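Local coordinates for deseasin MCP-01 (PDB 3VV3), which degrades collagen as a bacterial serine protease of the subtilisin family, hydrolysing peptide bonds in its substrate, at the interface of chains A and B. Sequence-based numbering; all coordinates share one arbitrary frame. Chains: chain A/B, Deseasin MCP-01.

The interface of chains A and B. Residues chain A 229-231, 252-253; chain B 141, 143.
Two loops of chain A, the one that follows strand 222-228 and the turn between strands 247-250 and 254-258, receive the loop of chain B between strand 131-136 and helix 146-161, and A:Arg231 and B:Asp141 meet there in a salt bridge. The patch is part of a two-fold symmetric contact between copies of the catalytic domain, which may be a crystal contact and not a biological dimer. Arginine suits this place because its flat end can give several bonds at once. NH1 of A:Arg231 points almost straight at the carboxylate oxygen OD2 of B:Asp141 (2.9 Å, 166° at the hydrogen), close to the line of its C-O bond, with the guanidinium and carboxylate planes nearly coplanar. NH2 of A:Arg231, in the same plane, donates to the hydroxyl OG1 of B:Thr143 at 3.1 Å; threonine suits because this hydroxyl also donates to OD1 of B:Asp141. The arginine chain is bent at chi2 (78°) and chi3 (77°), folding the head back over its own loop. There NH1 of A:Arg231 also donates to OG of A:Ser230 at 3.0 Å, while OD2 of A:Asp229 sits above one face, 3.3 Å from NH2 of A:Arg231, probably steadying the positive charge. Were A:Arg231 an alanine, the carboxylate of B:Asp141 would probably lose its cationic mate and OG1 of B:Thr143 this donor. Aspartate suits the partner loop because OD1 also accepts from the backbone N of B:Thr143, which should help to hold the carboxylate's rotation. A:Gly253 suits a turn with positive phi and lets its CA pack on CB of B:Asp141. One water lies 2.7 Å from OD2 of B:Asp141; another joins OG of A:Ser252 to O of B:Asp141, 2.8 Å from that carbonyl oxygen.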
# COMPACT_ATOMS: atom_id res chain seq x y z
N ASP A 229 9.74 9.29 -9.97
CA ASP A 229 9.43 10.33 -9.00
C ASP A 229 9.57 11.74 -9.59
O ASP A 229 9.82 11.92 -10.79
CB ASP A 229 10.28 10.18 -7.72
CG ASP A 229 11.77 10.43 -7.95
OD1 ASP A 229 12.14 11.10 -8.94
OD2 ASP A 229 12.58 9.94 -7.13
N SER A 230 9.40 12.74 -8.73
CA SER A 230 9.36 14.13 -9.19
C SER A 230 10.72 14.66 -9.65
O SER A 230 10.79 15.78 -10.16
CB SER A 230 8.83 15.04 -8.08
OG SER A 230 9.71 15.03 -6.97
N ARG A 231 11.77 13.88 -9.46
CA ARG A 231 13.10 14.24 -9.97
C ARG A 231 13.44 13.41 -11.21
O ARG A 231 14.56 13.45 -11.71
CB ARG A 231 14.19 14.04 -8.90
CG ARG A 231 14.14 15.04 -7.75
CD ARG A 231 13.04 14.69 -6.76
NE ARG A 231 13.41 13.59 -5.87
CZ ARG A 231 12.54 12.80 -5.25
NH1 ARG A 231 11.25 12.97 -5.44
NH2 ARG A 231 12.98 11.83 -4.45
N SER A 252 5.37 8.20 -7.54
CA SER A 252 5.77 8.67 -6.21
C SER A 252 4.97 9.90 -5.80
O SER A 252 5.07 10.95 -6.43
CB SER A 252 7.26 9.02 -6.17
OG SER A 252 8.08 7.88 -6.36
N GLY A 253 4.17 9.76 -4.73
CA GLY A 253 3.43 10.89 -4.20
C GLY A 253 2.36 11.39 -5.15
O GLY A 253 2.37 12.56 -5.57
N ASP B 141 6.61 11.07 -0.58
CA ASP B 141 6.43 10.43 -1.88
C ASP B 141 7.02 9.03 -1.91
O ASP B 141 7.26 8.47 -2.98
CB ASP B 141 7.01 11.28 -3.01
CG ASP B 141 8.53 11.22 -3.06
OD1 ASP B 141 9.17 10.76 -2.09
OD2 ASP B 141 9.10 11.64 -4.10
N THR B 143 10.00 8.00 -1.03
CA THR B 143 11.45 7.92 -1.22
C THR B 143 12.15 7.49 0.06
O THR B 143 11.85 8.00 1.14
CB THR B 143 12.03 9.27 -1.69
OG1 THR B 143 11.42 9.64 -2.93
CG2 THR B 143 13.53 9.18 -1.86
O HOH W 1 7.70 12.42 -6.30
O HOH W 2 9.53 7.36 -4.30
O HOH W 3 12.40 8.00 -5.13